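Side-chain contacts in ANGPTL4 C-terminal chain (Homo sapiens, PDB 6U1U), which belongs to a secreted inhibitor of lipoprotein lipase that regulates triglyceride clearance, and forms its C-terminal fibrinogen-like domain, here with palmitic acid bound: residues Y116-T121 against G164-T169; G126-T131 against C170-L175; P141-T144 against D148-L151; R55-Y60 against G110-A115. All blocks are in the same frame, centred on the assembly; numbering follows the deposited sequence.

Contact 1 (Y116-T121 against G164-T169); sequences YSLQLT and GWWFGT. With PLM (palmitic acid), chain B.
Trp-166 turns its CG anti to its own carbonyl carbon (chi1 -66°), which carries the indole to the backbone of Tyr-116 and the side chain of Leu-118; Leu-118 itself has a chi1 of -144°, well off a staggered value, and its side chain crosses that of Trp-166 at about a right angle. At the edge of the indole, NE1 of Trp-166 donates to Tyr-116 O at 2.9 Å. The N-H...O angle is 158°, and the oxygen lies in the ring plane, with NE1 nearly along the C=O axis. This bond satisfies the buried indole N-H and, with Leu-118 over the ring face, helps to set the rotation of the ring. Leu-118 CB makes a CH-pi contact over the face of the five-membered ring, 4.1 Å from its centroid. In the fibrinogen C-terminal fold, this joins strand 118-120 of the large antiparallel sheet to the loop between helix 157-160 and strand 173-174, where Trp-166 centres an inverse gamma turn. The same residues line the palmitic acid site: Leu-118 CD2 is 3.6 Å from CC of the fatty acid, and Trp-166 O is 3.4 Å from its CA. At the acid end, Thr-169 OG1 donates to O1 of the palmitic acid at 2.8 Å, and Lys-197 NZ is a further hydrogen-bonding partner of the carboxyl group.

Contact 2 (G126-T131 against C170-L175); sequences GQLGAT and CSHSNL. With PLM (palmitic acid), chain B.
The palmitic acid site of this fibrinogen-like domain is bordered by Leu-128 and His-172, the first directly after helix 122-127 and the second just before strand 173-174. The helix ends in a Schellman motif: Gly-129 takes a positive phi of 113°, and its N makes one of the two bonds back into the last turn, to Gly-126 O. Within that turn, the carbonyl of Leu-128 faces the edge of the imidazole, near the ring plane. His-172 NE2 donates to Leu-128 O at 3.1 Å, but the bond is weak because its N-H...O angle is only 124°. CG of His-172 is anti to the backbone N (chi1 174°), and this extends the ring toward the helix end, where its side chain crosses that of Leu-128 at about a right angle. Leu-128 CD2 touches His-172 CE1 at 3.9 Å, so the same leucine meets the ring through both its carbonyl and a methyl. The fatty acid passes over one face of the imidazole at its C7, while Leu-128 CD1 packs 3.5 Å from the terminal carbon CG of palmitic acid. Trp-196 meets the histidine edge-to-face, and the loop is tied down further upstream by the disulfide between Cys-170 and Cys-157. On the other ring nitrogen the histidine has a second polar partner, which limits how it can rotate: ND1 of His-172 is hydrogen-bonded to Ser-173 OG at 2.7 Å.

Contact 3 (P141-T144 against D148-L151); sequences PFST and DHDL
An Asx turn at Asp-148 shapes the long loop between strand 138-140 and helix 157-160 of the fibrinogen-like domain, and within this loop His-149 packs against Pro-141 and Ser-143 from its start. The proline lies over one face of the imidazole, its CB 4.0 Å from the ring centroid and 19° off the ring normal, a CH-pi contact offset toward the rim. Pro-141 CG continues along the side chain to reach His-149 CB at 3.6 Å, the two side chains sliding past each other in opposite directions. Ser-143 works at the ring edge instead. With OG anti to its own carbonyl carbon (chi1 -68°), the hydroxyl lies in the imidazole plane and is hydrogen-bonded to His-149 ND1 at 2.9 Å. Together the proline over a face and the hydroxyl at an edge probably restrict both the tilt and the rotation of the ring. Ser-143 CB also packs 3.4 Å from Asp-148 OD1. That carboxylate connects the loop to helix 157-160, since OD1 accepts from the backbone N of Ala-158 and OD2, more weakly, from that of Cys-157. The Asx turn itself is closed where Asp-148 OD2, approached from above the carboxylate plane, accepts from Asp-150 N at 3.0 Å with an N-H...O angle of 155°.

Contact 4 (R55-Y60 against G110-A115); sequences RPWEAY and GGEDTA
A hydrogen bond joins Trp-57, in the first turn of helix 57-62, to Glu-112 from the loop between strands 100-109 and 118-120. Trp-57 NE1 donates to Glu-112 OE1 at 3.0 Å, and the N-H...O angle of 165° makes the bond nearly straight. The oxygen lies close to the indole plane and is met on its anti side, tilted out of the carboxylate plane; ring and carboxylate planes are 14° apart. Glu-112 spans the gap with CG anti to its backbone N (chi1 -166°) and an extended chain beyond it. A water adds a second link, donating to Glu-58 OE2 at 2.7 Å and to Glu-112 OE1 at 2.8 Å. Within the loop, Gly-111 O accepts from both the N and the OG1 of Thr-114, the hydroxyl bond being 2.8 Å from OG1 to O; these bonds brace the 3-10 turn that carries Glu-112. The salt bridge from Glu-112 OE2 to Lys-61 NZ uses the other carboxylate oxygen. Apolar contact is confined to the far rim of the indole, where Trp-57 CH2 touches Ala-115 CB at 4.0 Å. Glu-58 OE2 and Glu-112 OE1 are 4.6 Å apart, and the bridging water, the indole N-H and the lysine together probably offset the repulsion between the two acids as the loop is joined to the helix.

Contacts 1 and 2, with centres 10 Å apart, both touch the palmitic acid, and they join directly through a probable hydrogen bond of 2.9 Å from Trp-165 NE1 to Ser-173 OG. Contact 3 is nested in the loop that contact 1 closes; Ser-143 N lies 2.8 Å from Trp-165 O, again a probable hydrogen bond. Contact 4 continues the chain of neighbours, its Ala-115 O lying 3.0 Å from Phe-142 N of contact 3. Proximity to the lipid falls off along this series: the side chain of Phe-142 is about 8 Å from the palmitic acid and that of Ala-115 about 13 Å, while the centres of contacts 2 and 4 are 20 Å apart.

Contact 1 (Y116-T121 against G164-T169)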
loop_
_atom_site.group_PDB
_atom_site.type_symbol
_atom_site.label_atom_id
_atom_site.label_comp_id
_atom_site.label_asym_id
_atom_site.label_seq_id
_atom_site.Cartn_x
_atom_site.Cartn_y
_atom_site.Cartn_z
ATOM N N TYR A 116 7.889 -1.273 9.673
ATOM C CA TYR A 116 6.545 -0.879 9.223
ATOM C C TYR A 116 5.685 -2.110 8.896
ATOM O O TYR A 116 5.090 -2.222 7.819
ATOM C CB TYR A 116 6.628 0.071 8.024
ATOM C CG TYR A 116 7.357 1.372 8.336
ATOM C CD1 TYR A 116 6.770 2.334 9.142
ATOM C CD2 TYR A 116 8.630 1.632 7.827
ATOM C CE1 TYR A 116 7.414 3.534 9.436
ATOM C CE2 TYR A 116 9.281 2.839 8.115
ATOM C CZ TYR A 116 8.665 3.769 8.917
ATOM O OH TYR A 116 9.282 4.954 9.209
ATOM N N SER A 117 5.626 -3.041 9.852
ATOM C CA SER A 117 4.887 -4.284 9.648
ATOM C C SER A 117 3.387 -4.054 9.584
ATOM O O SER A 117 2.821 -3.303 10.383
ATOM C CB SER A 117 5.155 -5.267 10.785
ATOM O OG SER A 117 6.491 -5.746 10.680
ATOM N N LEU A 118 2.750 -4.759 8.662
ATOM C CA LEU A 118 1.302 -4.860 8.644
ATOM C C LEU A 118 0.937 -5.974 9.599
ATOM O O LEU A 118 1.485 -7.084 9.505
ATOM C CB LEU A 118 0.798 -5.173 7.249
ATOM C CG LEU A 118 -0.494 -4.584 6.721
ATOM C CD1 LEU A 118 -0.576 -3.086 6.987
ATOM C CD2 LEU A 118 -0.510 -4.891 5.222
ATOM N N GLN A 119 0.092 -5.644 10.560
ATOM C CA GLN A 119 -0.312 -6.553 11.623
ATOM C C GLN A 119 -1.762 -6.946 11.377
ATOM O O GLN A 119 -2.651 -6.083 11.379
ATOM C CB GLN A 119 -0.112 -5.866 12.970
ATOM C CG GLN A 119 1.382 -5.528 13.157
ATOM C CD GLN A 119 1.650 -4.368 14.088
ATOM O OE1 GLN A 119 0.728 -3.689 14.560
ATOM N NE2 GLN A 119 2.930 -4.112 14.341
ATOM N N LEU A 120 -1.949 -8.224 11.096
ATOM C CA LEU A 120 -3.272 -8.731 10.731
ATOM C C LEU A 120 -3.819 -9.685 11.791
ATOM O O LEU A 120 -3.101 -10.510 12.245
ATOM C CB LEU A 120 -3.135 -9.451 9.391
ATOM C CG LEU A 120 -2.518 -8.645 8.256
ATOM C CD1 LEU A 120 -2.389 -9.468 6.997
ATOM C CD2 LEU A 120 -3.355 -7.425 7.982
ATOM N N THR A 121 -5.122 -9.602 12.078
ATOM C CA THR A 121 -5.738 -10.664 12.886
ATOM C C THR A 121 -5.886 -11.939 12.063
ATOM O O THR A 121 -5.750 -11.948 10.849
ATOM C CB THR A 121 -7.114 -10.243 13.371
ATOM O OG1 THR A 121 -7.945 -10.069 12.224
ATOM C CG2 THR A 121 -7.026 -8.961 14.175
ATOM N N GLY A 164 8.701 -1.800 -3.494
ATOM C CA GLY A 164 8.686 -2.095 -2.070
ATOM C C GLY A 164 7.293 -2.557 -1.668
ATOM O O GLY A 164 6.298 -2.041 -2.160
ATOM N N TRP A 165 7.247 -3.565 -0.813
ATOM C CA TRP A 165 5.943 -4.154 -0.496
ATOM C C TRP A 165 6.019 -4.954 0.786
ATOM O O TRP A 165 7.097 -5.281 1.285
ATOM C CB TRP A 165 5.448 -5.063 -1.640
ATOM C CG TRP A 165 3.975 -5.408 -1.604
ATOM C CD1 TRP A 165 3.410 -6.662 -1.481
ATOM C CD2 TRP A 165 2.884 -4.493 -1.751
ATOM N NE1 TRP A 165 2.039 -6.572 -1.547
ATOM C CE2 TRP A 165 1.686 -5.254 -1.697
ATOM C CE3 TRP A 165 2.810 -3.104 -1.913
ATOM C CZ2 TRP A 165 0.415 -4.673 -1.785
ATOM C CZ3 TRP A 165 1.538 -2.506 -2.042
ATOM C CH2 TRP A 165 0.353 -3.289 -1.968
ATOM N N TRP A 166 4.828 -5.297 1.300
ATOM C CA TRP A 166 4.686 -6.239 2.414
ATOM C C TRP A 166 4.658 -7.629 1.805
ATOM O O TRP A 166 3.604 -8.228 1.577
ATOM C CB TRP A 166 3.409 -5.954 3.193
ATOM C CG TRP A 166 3.397 -4.627 3.898
ATOM C CD1 TRP A 166 3.990 -4.322 5.095
ATOM C CD2 TRP A 166 2.728 -3.438 3.463
ATOM N NE1 TRP A 166 3.733 -2.995 5.425
ATOM C CE2 TRP A 166 2.962 -2.441 4.437
ATOM C CE3 TRP A 166 1.989 -3.113 2.317
ATOM C CZ2 TRP A 166 2.473 -1.129 4.308
ATOM C CZ3 TRP A 166 1.500 -1.813 2.187
ATOM C CH2 TRP A 166 1.755 -0.835 3.166
ATOM N N PHE A 167 5.848 -8.132 1.482
ATOM C CA PHE A 167 5.965 -9.415 0.783
ATOM C C PHE A 167 5.775 -10.557 1.802
ATOM O O PHE A 167 6.722 -11.156 2.299
ATOM C CB PHE A 167 7.326 -9.484 0.084
ATOM C CG PHE A 167 7.517 -8.518 -1.090
ATOM C CD1 PHE A 167 6.806 -8.651 -2.279
ATOM C CD2 PHE A 167 8.466 -7.510 -1.027
ATOM C CE1 PHE A 167 7.033 -7.798 -3.325
ATOM C CE2 PHE A 167 8.692 -6.632 -2.088
ATOM C CZ PHE A 167 7.975 -6.781 -3.242
ATOM N N GLY A 168 4.519 -10.859 2.145
ATOM C CA GLY A 168 4.269 -11.983 3.051
ATOM C C GLY A 168 4.634 -13.331 2.442
ATOM O O GLY A 168 5.088 -14.248 3.136
ATOM N N THR A 169 4.361 -13.497 1.164
ATOM C CA THR A 169 5.056 -14.401 0.277
ATOM C C THR A 169 5.583 -13.535 -0.861
ATOM O O THR A 169 5.381 -12.313 -0.891
ATOM C CB THR A 169 4.109 -15.485 -0.251
ATOM O OG1 THR A 169 3.120 -14.853 -1.074
ATOM C CG2 THR A 169 3.432 -16.208 0.917
HETATM C C1 PLM B . -0.091 -16.339 -1.114
HETATM O O1 PLM B . 0.938 -16.360 -1.828
HETATM O O2 PLM B . -1.232 -16.517 -1.559
HETATM C C2 PLM B . 0.077 -16.158 0.389
HETATM C C3 PLM B . -0.984 -15.448 1.176
HETATM C C4 PLM B . -0.396 -14.644 2.324
HETATM C C5 PLM B . -1.211 -13.470 2.792
HETATM C C6 PLM B . -0.413 -12.339 3.415
HETATM C C7 PLM B . -1.046 -10.980 3.271
HETATM C C8 PLM B . -0.124 -9.790 3.355
HETATM C C9 PLM B . 0.336 -9.313 2.023
HETATM C CA PLM B . 0.232 -7.863 1.792
HETATM C CB PLM B . -1.136 -7.316 1.690
HETATM C CC PLM B . -1.155 -5.850 1.861
HETATM C CD PLM B . -2.388 -5.186 1.427
HETATM C CE PLM B . -3.605 -5.879 1.900
HETATM C CF PLM B . -4.294 -5.271 3.058
HETATM C CG PLM B . -4.217 -6.119 4.284
#

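Contact 2 (G126-T131 against C170-L175)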
loop_
_atom_site.group_PDB
_atom_site.type_symbol
_atom_site.label_atom_id
_atom_site.label_comp_id
_atom_site.label_asym_id
_atom_site.label_seq_id
_atom_site.Cartn_x
_atom_site.Cartn_y
_atom_site.Cartn_z
ATOM N N GLY A 126 -7.065 -14.508 6.929
ATOM C CA GLY A 126 -7.868 -15.469 6.178
ATOM C C GLY A 126 -8.526 -14.850 4.957
ATOM O O GLY A 126 -8.586 -15.474 3.889
ATOM N N GLN A 127 -9.027 -13.617 5.101
ATOM C CA GLN A 127 -9.590 -12.898 3.954
ATOM C C GLN A 127 -8.568 -12.762 2.842
ATOM O O GLN A 127 -8.933 -12.686 1.659
ATOM C CB GLN A 127 -10.046 -11.499 4.355
ATOM C CG GLN A 127 -11.131 -11.380 5.406
ATOM C CD GLN A 127 -11.550 -9.917 5.568
ATOM O OE1 GLN A 127 -10.895 -9.124 6.256
ATOM N NE2 GLN A 127 -12.636 -9.554 4.914
ATOM N N LEU A 128 -7.293 -12.672 3.199
ATOM C CA LEU A 128 -6.241 -12.473 2.218
ATOM C C LEU A 128 -5.733 -13.790 1.652
ATOM O O LEU A 128 -4.874 -13.779 0.770
ATOM C CB LEU A 128 -5.085 -11.673 2.832
ATOM C CG LEU A 128 -5.358 -10.183 3.102
ATOM C CD1 LEU A 128 -4.424 -9.646 4.147
ATOM C CD2 LEU A 128 -5.229 -9.348 1.804
ATOM N N GLY A 129 -6.224 -14.930 2.148
ATOM C CA GLY A 129 -5.841 -16.216 1.602
ATOM C C GLY A 129 -5.034 -17.105 2.523
ATOM O O GLY A 129 -4.799 -18.270 2.171
ATOM N N ALA A 130 -4.589 -16.615 3.675
ATOM C CA ALA A 130 -3.838 -17.474 4.589
ATOM C C ALA A 130 -4.804 -18.453 5.264
ATOM O O ALA A 130 -5.871 -18.046 5.733
ATOM C CB ALA A 130 -3.103 -16.621 5.626
ATOM N N THR A 131 -4.459 -19.746 5.291
ATOM C CA THR A 131 -5.393 -20.725 5.867
ATOM C C THR A 131 -5.077 -21.155 7.288
ATOM O O THR A 131 -5.991 -21.613 7.985
ATOM C CB THR A 131 -5.467 -22.011 5.036
ATOM O OG1 THR A 131 -4.197 -22.666 5.051
ATOM C CG2 THR A 131 -5.862 -21.711 3.642
ATOM N N CYS A 170 6.237 -14.159 -1.804
ATOM C CA CYS A 170 6.613 -13.408 -2.988
ATOM C C CYS A 170 5.584 -13.593 -4.088
ATOM O O CYS A 170 5.849 -13.243 -5.239
ATOM C CB CYS A 170 8.016 -13.840 -3.425
ATOM S SG CYS A 170 9.092 -12.562 -4.160
ATOM N N SER A 171 4.393 -14.113 -3.745
ATOM C CA SER A 171 3.407 -14.529 -4.735
ATOM C C SER A 171 1.991 -14.023 -4.487
ATOM O O SER A 171 1.081 -14.416 -5.229
ATOM C CB SER A 171 3.348 -16.074 -4.800
ATOM O OG SER A 171 4.554 -16.585 -5.334
ATOM N N HIS A 172 1.757 -13.202 -3.457
ATOM C CA HIS A 172 0.398 -12.777 -3.124
ATOM C C HIS A 172 -0.012 -11.522 -3.891
ATOM O O HIS A 172 -1.073 -11.481 -4.536
ATOM C CB HIS A 172 0.272 -12.501 -1.620
ATOM C CG HIS A 172 -1.056 -11.936 -1.231
ATOM N ND1 HIS A 172 -1.325 -10.580 -1.219
ATOM C CD2 HIS A 172 -2.215 -12.552 -0.892
ATOM C CE1 HIS A 172 -2.589 -10.385 -0.881
ATOM N NE2 HIS A 172 -3.145 -11.570 -0.658
ATOM N N SER A 173 0.828 -10.493 -3.824
ATOM C CA SER A 173 0.519 -9.193 -4.411
ATOM C C SER A 173 1.774 -8.345 -4.408
ATOM O O SER A 173 2.727 -8.620 -3.685
ATOM C CB SER A 173 -0.548 -8.442 -3.642
ATOM O OG SER A 173 -0.147 -8.365 -2.269
ATOM N N ASN A 174 1.724 -7.285 -5.213
ATOM C CA ASN A 174 2.722 -6.228 -5.201
ATOM C C ASN A 174 2.142 -5.084 -6.001
ATOM O O ASN A 174 2.197 -5.091 -7.240
ATOM C CB ASN A 174 4.055 -6.683 -5.802
ATOM C CG ASN A 174 5.056 -5.562 -5.826
ATOM O OD1 ASN A 174 4.799 -4.520 -5.214
ATOM N ND2 ASN A 174 6.205 -5.751 -6.525
ATOM N N LEU A 175 1.521 -4.104 -5.337
ATOM C CA LEU A 175 0.967 -3.014 -6.111
ATOM C C LEU A 175 2.020 -1.957 -6.445
ATOM O O LEU A 175 1.710 -0.971 -7.131
ATOM C CB LEU A 175 -0.220 -2.391 -5.364
ATOM C CG LEU A 175 -1.329 -3.416 -5.054
ATOM C CD1 LEU A 175 -2.503 -2.693 -4.417
ATOM C CD2 LEU A 175 -1.757 -4.131 -6.322
HETATM C C1 PLM B . -0.091 -16.339 -1.114
HETATM O O1 PLM B . 0.938 -16.360 -1.828
HETATM O O2 PLM B . -1.232 -16.517 -1.559
HETATM C C2 PLM B . 0.077 -16.158 0.389
HETATM C C3 PLM B . -0.984 -15.448 1.176
HETATM C C4 PLM B . -0.396 -14.644 2.324
HETATM C C5 PLM B . -1.211 -13.470 2.792
HETATM C C6 PLM B . -0.413 -12.339 3.415
HETATM C C7 PLM B . -1.046 -10.980 3.271
HETATM C C8 PLM B . -0.124 -9.790 3.355
HETATM C C9 PLM B . 0.336 -9.313 2.023
HETATM C CA PLM B . 0.232 -7.863 1.792
HETATM C CB PLM B . -1.136 -7.316 1.690
HETATM C CC PLM B . -1.155 -5.850 1.861
HETATM C CD PLM B . -2.388 -5.186 1.427
HETATM C CE PLM B . -3.605 -5.879 1.900
HETATM C CF PLM B . -4.294 -5.271 3.058
HETATM C CG PLM B . -4.217 -6.119 4.284
#

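Contact 3 (P141-T144 against D148-L151)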
loop_
_atom_site.group_PDB
_atom_site.type_symbol
_atom_site.label_atom_id
_atom_site.label_comp_id
_atom_site.label_asym_id
_atom_site.label_seq_id
_atom_site.Cartn_x
_atom_site.Cartn_y
_atom_site.Cartn_z
ATOM N N PRO A 141 6.519 -7.690 7.606
ATOM C CA PRO A 141 7.301 -6.453 7.451
ATOM C C PRO A 141 7.280 -5.945 6.021
ATOM O O PRO A 141 7.072 -6.686 5.062
ATOM C CB PRO A 141 8.728 -6.870 7.850
ATOM C CG PRO A 141 8.788 -8.317 7.491
ATOM C CD PRO A 141 7.384 -8.875 7.809
ATOM N N PHE A 142 7.535 -4.645 5.891
ATOM C CA PHE A 142 7.771 -4.064 4.576
ATOM C C PHE A 142 9.187 -4.381 4.115
ATOM O O PHE A 142 10.119 -4.368 4.922
ATOM C CB PHE A 142 7.593 -2.544 4.655
ATOM C CG PHE A 142 7.320 -1.902 3.339
ATOM C CD1 PHE A 142 6.012 -1.900 2.837
ATOM C CD2 PHE A 142 8.341 -1.294 2.604
ATOM C CE1 PHE A 142 5.727 -1.295 1.629
ATOM C CE2 PHE A 142 8.076 -0.687 1.381
ATOM C CZ PHE A 142 6.774 -0.665 0.892
ATOM N N SER A 143 9.370 -4.590 2.803
ATOM C CA SER A 143 10.715 -4.881 2.286
ATOM C C SER A 143 10.988 -4.112 1.001
ATOM O O SER A 143 10.105 -3.944 0.160
ATOM C CB SER A 143 10.917 -6.405 1.986
ATOM O OG SER A 143 10.927 -7.156 3.193
ATOM N N THR A 144 12.244 -3.676 0.836
ATOM C CA THR A 144 12.748 -3.068 -0.390
ATOM C C THR A 144 14.018 -3.827 -0.770
ATOM O O THR A 144 14.506 -4.653 0.000
ATOM C CB THR A 144 13.099 -1.580 -0.187
ATOM O OG1 THR A 144 14.046 -1.454 0.896
ATOM C CG2 THR A 144 11.826 -0.787 0.175
ATOM N N ASP A 148 15.536 -6.204 2.711
ATOM C CA ASP A 148 14.552 -7.242 2.434
ATOM C C ASP A 148 14.517 -8.251 3.573
ATOM O O ASP A 148 15.561 -8.633 4.107
ATOM C CB ASP A 148 14.851 -7.956 1.120
ATOM C CG ASP A 148 13.824 -9.052 0.823
ATOM O OD1 ASP A 148 12.713 -8.736 0.326
ATOM O OD2 ASP A 148 14.126 -10.222 1.125
ATOM N N HIS A 149 13.319 -8.693 3.925
ATOM C CA HIS A 149 13.118 -9.488 5.138
ATOM C C HIS A 149 12.904 -10.977 4.876
ATOM O O HIS A 149 12.602 -11.721 5.818
ATOM C CB HIS A 149 11.965 -8.883 5.934
ATOM C CG HIS A 149 12.315 -7.529 6.470
ATOM N ND1 HIS A 149 11.998 -6.360 5.806
ATOM C CD2 HIS A 149 13.020 -7.160 7.566
ATOM C CE1 HIS A 149 12.489 -5.329 6.475
ATOM N NE2 HIS A 149 13.104 -5.786 7.551
ATOM N N ASP A 150 13.089 -11.444 3.644
ATOM C CA ASP A 150 13.022 -12.885 3.386
ATOM C C ASP A 150 14.083 -13.601 4.224
ATOM O O ASP A 150 15.271 -13.273 4.143
ATOM C CB ASP A 150 13.226 -13.167 1.889
ATOM C CG ASP A 150 12.866 -14.619 1.489
ATOM O OD1 ASP A 150 12.213 -14.795 0.433
ATOM O OD2 ASP A 150 13.251 -15.580 2.198
ATOM N N LEU A 151 13.653 -14.571 5.045
ATOM C CA LEU A 151 14.593 -15.207 5.966
ATOM C C LEU A 151 15.550 -16.141 5.243
ATOM O O LEU A 151 16.644 -16.409 5.753
ATOM C CB LEU A 151 13.843 -15.994 7.052
ATOM C CG LEU A 151 13.168 -15.178 8.155
ATOM C CD1 LEU A 151 12.337 -16.084 9.050
ATOM C CD2 LEU A 151 14.229 -14.452 8.970
#

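Contact 4 (R55-Y60 against G110-A115)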
loop_
_atom_site.group_PDB
_atom_site.type_symbol
_atom_site.label_atom_id
_atom_site.label_comp_id
_atom_site.label_asym_id
_atom_site.label_seq_id
_atom_site.Cartn_x
_atom_site.Cartn_y
_atom_site.Cartn_z
ATOM N N ARG A 55 12.437 1.839 -5.938
ATOM C CA ARG A 55 13.262 2.672 -5.036
ATOM C C ARG A 55 13.632 1.953 -3.740
ATOM O O ARG A 55 12.966 1.028 -3.359
ATOM C CB ARG A 55 12.555 3.989 -4.730
ATOM C CG ARG A 55 11.910 4.636 -5.938
ATOM C CD ARG A 55 11.785 6.128 -5.819
ATOM N NE ARG A 55 11.031 6.636 -6.934
ATOM C CZ ARG A 55 10.958 7.898 -7.267
ATOM N NH1 ARG A 55 11.609 8.795 -6.554
ATOM N NH2 ARG A 55 10.247 8.250 -8.308
ATOM N N PRO A 56 14.667 2.455 -3.049
ATOM C CA PRO A 56 15.181 1.866 -1.839
ATOM C C PRO A 56 14.366 2.239 -0.599
ATOM O O PRO A 56 13.495 3.009 -0.674
ATOM C CB PRO A 56 16.611 2.405 -1.703
ATOM C CG PRO A 56 16.738 3.465 -2.757
ATOM C CD PRO A 56 15.388 3.654 -3.403
ATOM N N TRP A 57 14.783 1.671 0.519
ATOM C CA TRP A 57 14.085 1.827 1.812
ATOM C C TRP A 57 13.812 3.293 2.149
ATOM O O TRP A 57 12.713 3.609 2.491
ATOM C CB TRP A 57 14.913 1.186 2.917
ATOM C CG TRP A 57 14.221 1.232 4.236
ATOM C CD1 TRP A 57 14.383 2.140 5.231
ATOM C CD2 TRP A 57 13.198 0.337 4.681
ATOM N NE1 TRP A 57 13.537 1.864 6.262
ATOM C CE2 TRP A 57 12.801 0.759 5.957
ATOM C CE3 TRP A 57 12.587 -0.780 4.125
ATOM C CZ2 TRP A 57 11.824 0.089 6.681
ATOM C CZ3 TRP A 57 11.636 -1.445 4.842
ATOM C CH2 TRP A 57 11.259 -1.014 6.102
ATOM N N GLU A 58 14.826 4.134 2.042
ATOM C CA GLU A 58 14.597 5.496 2.518
ATOM C C GLU A 58 13.534 6.209 1.708
ATOM O O GLU A 58 12.827 7.078 2.236
ATOM C CB GLU A 58 15.903 6.297 2.476
ATOM C CG GLU A 58 16.893 5.903 3.597
ATOM C CD GLU A 58 16.311 6.077 5.006
ATOM O OE1 GLU A 58 15.706 7.139 5.276
ATOM O OE2 GLU A 58 16.437 5.142 5.832
ATOM N N ALA A 59 13.417 5.883 0.419
ATOM C CA ALA A 59 12.385 6.512 -0.389
ATOM C C ALA A 59 11.011 5.985 -0.010
ATOM O O ALA A 59 10.027 6.729 -0.025
ATOM C CB ALA A 59 12.627 6.256 -1.870
ATOM N N TYR A 60 10.914 4.681 0.290
ATOM C CA TYR A 60 9.609 4.164 0.703
ATOM C C TYR A 60 9.247 4.669 2.088
ATOM O O TYR A 60 8.061 4.769 2.427
ATOM C CB TYR A 60 9.603 2.616 0.662
ATOM C CG TYR A 60 9.178 2.158 -0.714
ATOM C CD1 TYR A 60 7.809 2.074 -1.047
ATOM C CD2 TYR A 60 10.111 1.885 -1.694
ATOM C CE1 TYR A 60 7.392 1.723 -2.324
ATOM C CE2 TYR A 60 9.686 1.515 -2.982
ATOM C CZ TYR A 60 8.327 1.436 -3.280
ATOM O OH TYR A 60 7.906 1.085 -4.569
ATOM N N GLY A 110 2.686 -1.168 12.196
ATOM C CA GLY A 110 3.753 -0.840 13.116
ATOM C C GLY A 110 4.657 0.277 12.608
ATOM O O GLY A 110 4.640 0.654 11.437
ATOM N N GLY A 111 5.462 0.828 13.521
ATOM C CA GLY A 111 6.422 1.852 13.173
ATOM C C GLY A 111 7.718 1.289 12.602
ATOM O O GLY A 111 7.845 0.099 12.300
ATOM N N GLU A 112 8.714 2.178 12.473
ATOM C CA GLU A 112 9.929 1.748 11.767
ATOM C C GLU A 112 10.669 0.676 12.557
ATOM O O GLU A 112 11.352 -0.160 11.954
ATOM C CB GLU A 112 10.900 2.910 11.468
ATOM C CG GLU A 112 11.961 2.447 10.427
ATOM C CD GLU A 112 13.010 3.480 9.988
ATOM O OE1 GLU A 112 13.729 3.168 8.995
ATOM O OE2 GLU A 112 13.145 4.556 10.633
ATOM N N ASP A 113 10.493 0.648 13.877
ATOM C CA ASP A 113 11.116 -0.404 14.686
ATOM C C ASP A 113 10.495 -1.778 14.447
ATOM O O ASP A 113 11.035 -2.773 14.946
ATOM C CB ASP A 113 11.030 -0.041 16.172
ATOM C CG ASP A 113 9.608 0.060 16.670
ATOM O OD1 ASP A 113 8.701 0.455 15.888
ATOM O OD2 ASP A 113 9.382 -0.255 17.859
ATOM N N THR A 114 9.382 -1.859 13.700
ATOM C CA THR A 114 8.860 -3.123 13.197
ATOM C C THR A 114 9.088 -3.298 11.696
ATOM O O THR A 114 8.499 -4.196 11.096
ATOM C CB THR A 114 7.358 -3.251 13.473
ATOM O OG1 THR A 114 6.633 -2.383 12.570
ATOM C CG2 THR A 114 7.016 -2.911 14.898
ATOM N N ALA A 115 9.947 -2.481 11.080
ATOM C CA ALA A 115 10.040 -2.402 9.618
ATOM C C ALA A 115 8.662 -2.134 9.009
ATOM O O ALA A 115 8.323 -2.690 7.967
ATOM C CB ALA A 115 10.653 -3.662 8.985
HETATM O O HOH W 1 15.899 4.847 8.431
#